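Putative glucose-6-phosphate 1-epimerase (Salmonella typhimurium, PDB 2HTA) probably interconverts the alpha and beta anomers of glucose 6-phosphate and related hexose 6-phosphates, as a mutarotase related to aldose 1-epimerases. Local coordinates at residues Trp75-Pro81 and Gly268-Asp272. Residues are numbered along the deposited sequence; the frame is centred on the assembly and turned at random.
With SO4 (sulfate ion), chain C.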
ATOM      1  N   TRP A  75       3.423  -6.103   5.663  1.00 19.45           N
ATOM      2  CA  TRP A  75       2.685  -6.552   6.850  1.00 19.10           C
ATOM      3  C   TRP A  75       1.217  -6.608   6.442  1.00 20.47           C
ATOM      4  O   TRP A  75       0.718  -5.718   5.720  1.00 20.35           O
ATOM      5  CB  TRP A  75       2.884  -5.528   7.942  1.00 18.02           C
ATOM      6  CG  TRP A  75       2.205  -5.835   9.253  1.00 20.50           C
ATOM      7  CD1 TRP A  75       2.745  -6.532  10.346  1.00 20.52           C
ATOM      8  CD2 TRP A  75       0.891  -5.447   9.642  1.00 21.71           C
ATOM      9  NE1 TRP A  75       1.831  -6.579  11.356  1.00 22.51           N
ATOM     10  CE2 TRP A  75       0.681  -5.937  10.969  1.00 22.00           C
ATOM     11  CE3 TRP A  75      -0.137  -4.716   9.017  1.00 23.25           C
ATOM     12  CZ2 TRP A  75      -0.493  -5.729  11.650  1.00 22.79           C
ATOM     13  CZ3 TRP A  75      -1.316  -4.512   9.702  1.00 22.36           C
ATOM     14  CH2 TRP A  75      -1.486  -5.002  11.009  1.00 22.83           C
ATOM     15  N   LEU A  76       0.517  -7.634   6.919  1.00 19.71           N
ATOM     16  CA  LEU A  76      -0.901  -7.808   6.703  1.00 20.14           C
ATOM     17  C   LEU A  76      -1.521  -8.129   8.070  1.00 22.28           C
ATOM     18  O   LEU A  76      -0.932  -8.855   8.850  1.00 22.49           O
ATOM     19  CB  LEU A  76      -1.156  -8.960   5.760  1.00 20.14           C
ATOM     20  CG  LEU A  76      -2.606  -9.226   5.307  1.00 20.04           C
ATOM     21  CD1 LEU A  76      -3.176  -8.134   4.440  1.00 20.87           C
ATOM     22  CD2 LEU A  76      -2.644 -10.557   4.592  1.00 21.03           C
ATOM     23  N   SER A  77      -2.668  -7.533   8.374  1.00 22.99           N
ATOM     24  CA  SER A  77      -3.314  -7.725   9.693  1.00 22.63           C
ATOM     25  C   SER A  77      -3.942  -9.114   9.810  1.00 22.79           C
ATOM     26  O   SER A  77      -4.765  -9.525   8.967  1.00 22.49           O
ATOM     27  CB  SER A  77      -4.390  -6.655   9.909  1.00 23.12           C
ATOM     28  OG  SER A  77      -5.112  -6.911  11.127  1.00 23.58           O
ATOM     29  N   ASN A  78      -3.545  -9.836  10.852  1.00 24.41           N
ATOM     30  CA  ASN A  78      -4.158 -11.123  11.194  1.00 25.19           C
ATOM     31  C   ASN A  78      -5.640 -10.962  11.664  1.00 25.95           C
ATOM     32  O   ASN A  78      -6.405 -11.958  11.813  1.00 26.17           O
ATOM     33  CB  ASN A  78      -3.289 -11.857  12.255  1.00 25.87           C
ATOM     34  CG  ASN A  78      -3.736 -13.344  12.478  1.00 30.27           C
ATOM     35  OD1 ASN A  78      -3.929 -13.793  13.637  1.00 35.90           O
ATOM     36  ND2 ASN A  78      -3.928 -14.096  11.382  1.00 27.53           N
ATOM     37  N   ASN A  79      -6.060  -9.714  11.851  1.00 26.22           N
ATOM     38  CA  ASN A  79      -7.446  -9.411  12.213  1.00 26.82           C
ATOM     39  C   ASN A  79      -8.243  -8.677  11.177  1.00 26.71           C
ATOM     40  O   ASN A  79      -9.375  -8.224  11.476  1.00 26.17           O
ATOM     41  CB  ASN A  79      -7.494  -8.559  13.499  1.00 29.08           C
ATOM     42  CG  ASN A  79      -7.082  -9.357  14.752  1.00 31.73           C
ATOM     43  OD1 ASN A  79      -6.366 -10.372  14.653  1.00 35.77           O
ATOM     44  ND2 ASN A  79      -7.496  -8.884  15.926  1.00 30.82           N
ATOM     45  N   THR A  80      -7.730  -8.535   9.950  1.00 24.95           N
ATOM     46  CA  THR A  80      -8.521  -7.845   8.938  1.00 25.01           C
ATOM     47  C   THR A  80      -9.689  -8.674   8.433  1.00 24.96           C
ATOM     48  O   THR A  80      -9.534  -9.870   8.194  1.00 24.53           O
ATOM     49  CB  THR A  80      -7.649  -7.304   7.743  1.00 24.34           C
ATOM     50  OG1 THR A  80      -8.459  -6.447   6.938  1.00 26.36           O
ATOM     51  CG2 THR A  80      -7.096  -8.422   6.886  1.00 27.55           C
ATOM     52  N   PRO A  81     -10.876  -8.055   8.290  1.00 24.98           N
ATOM     53  CA  PRO A  81     -11.914  -8.767   7.567  1.00 25.22           C
ATOM     54  C   PRO A  81     -11.524  -8.989   6.104  1.00 25.03           C
ATOM     55  O   PRO A  81     -10.677  -8.254   5.580  1.00 25.17           O
ATOM     56  CB  PRO A  81     -13.123  -7.808   7.651  1.00 26.57           C
ATOM     57  CG  PRO A  81     -12.845  -6.921   8.786  1.00 26.86           C
ATOM     58  CD  PRO A  81     -11.328  -6.738   8.735  1.00 25.90           C
ATOM     59  N   GLY A 268     -10.504  -2.233  15.245  1.00 32.35           N
ATOM     60  CA  GLY A 268     -11.005  -3.595  15.194  1.00 31.09           C
ATOM     61  C   GLY A 268     -10.423  -4.503  14.116  1.00 31.46           C
ATOM     62  O   GLY A 268     -10.460  -5.725  14.262  1.00 31.45           O
ATOM     63  N   ASP A 269      -9.870  -3.934  13.045  1.00 29.86           N
ATOM     64  CA  ASP A 269      -9.255  -4.750  11.985  1.00 29.48           C
ATOM     65  C   ASP A 269      -7.732  -4.969  12.164  1.00 28.64           C
ATOM     66  O   ASP A 269      -7.022  -5.418  11.254  1.00 27.97           O
ATOM     67  CB  ASP A 269      -9.618  -4.153  10.602  1.00 29.04           C
ATOM     68  CG  ASP A 269      -9.137  -2.735  10.417  1.00 29.98           C
ATOM     69  OD1 ASP A 269      -9.463  -2.166   9.354  1.00 25.59           O
ATOM     70  OD2 ASP A 269      -8.416  -2.203  11.311  1.00 30.25           O
ATOM     71  N   MET A 270      -7.260  -4.652  13.362  1.00 29.32           N
ATOM     72  CA  MET A 270      -5.850  -4.763  13.780  1.00 30.24           C
ATOM     73  C   MET A 270      -5.737  -5.618  15.042  1.00 30.17           C
ATOM     74  O   MET A 270      -6.563  -5.506  15.923  1.00 30.51           O
ATOM     75  CB  MET A 270      -5.303  -3.349  14.093  1.00 30.25           C
ATOM     76  CG  MET A 270      -3.805  -3.279  14.301  1.00 34.62           C
ATOM     77  SD  MET A 270      -3.072  -1.662  13.941  1.00 36.04           S
ATOM     78  CE  MET A 270      -3.574  -1.768  12.232  1.00 35.23           C
ATOM     79  N   PRO A 271      -4.691  -6.448  15.149  1.00 30.52           N
ATOM     80  CA  PRO A 271      -4.327  -7.053  16.394  1.00 30.75           C
ATOM     81  C   PRO A 271      -3.958  -5.958  17.401  1.00 30.61           C
ATOM     82  O   PRO A 271      -3.397  -4.907  17.027  1.00 29.53           O
ATOM     83  CB  PRO A 271      -3.065  -7.849  16.018  1.00 29.91           C
ATOM     84  CG  PRO A 271      -3.204  -8.083  14.593  1.00 31.44           C
ATOM     85  CD  PRO A 271      -3.719  -6.813  14.100  1.00 30.49           C
ATOM     86  N   ASP A 272      -4.252  -6.199  18.680  1.00 29.54           N
ATOM     87  CA  ASP A 272      -3.928  -5.207  19.721  1.00 30.10           C
ATOM     88  C   ASP A 272      -2.451  -4.780  19.685  1.00 29.45           C
ATOM     89  O   ASP A 272      -2.122  -3.579  19.863  1.00 27.93           O
ATOM     90  CB  ASP A 272      -4.238  -5.779  21.123  1.00 30.98           C
ATOM     91  CG  ASP A 272      -5.697  -5.814  21.442  1.00 32.85           C
ATOM     92  OD1 ASP A 272      -6.498  -5.081  20.817  1.00 32.10           O
ATOM     93  OD2 ASP A 272      -6.036  -6.586  22.390  1.00 34.44           O
TER
HETATM   94  S   SO4 C 300      -5.665  -9.787  19.225  1.00 40.99           S
HETATM   95  O1  SO4 C 300      -4.240 -10.121  19.056  1.00 42.74           O
HETATM   96  O2  SO4 C 300      -6.045 -10.367  20.526  1.00 44.82           O
HETATM   97  O3  SO4 C 300      -5.879  -8.374  19.322  1.00 36.95           O
HETATM   98  O4  SO4 C 300      -6.435 -10.401  18.154  1.00 40.32           O
HETATM   99  O   HOH W   1     -11.720  -7.962  12.572  1.00 38.78           O
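An ST turn inside a type I beta turn, S77 to T80, meets the loop that follows helix 260-266 beside the probable sugar-phosphate pocket of this galactose-mutarotase-like beta fold. The hydroxyl of S77 joins the two loops: OG donates to the backbone O of D269 and accepts from N of N79 at 3.0 Å. The modelled separation of S77 OG and D269 O, 2.4 Å, is implausibly short, so its exact length is doubtful. OG stands anti to the backbone N (chi1 174°), where it faces D269 while still receiving the N79 N-H. T80 N closes the beta turn on S77 O.

D269 and T80 tie the contact to the pocket through R89, which probably binds the substrate, as in related enzymes: D269 OD2 forms a salt bridge with it, and T80 OG1 is hydrogen-bonded to its backbone N. D269 CB also lies 3.6 Å from P81 CD.

Deeper in, the six-membered ring of W75 meets P271 CD at its edge, 4.2 Å from CZ2, while the M270 chain, bent at chi3 (-62°), brings CE within 4.0 Å of CH2. A sulfate, probably from the crystallisation liquor, accepts from D272 N. Near G268, one water donates to both N79 O, at 2.6 Å, and G268 O, at 3.1 Å.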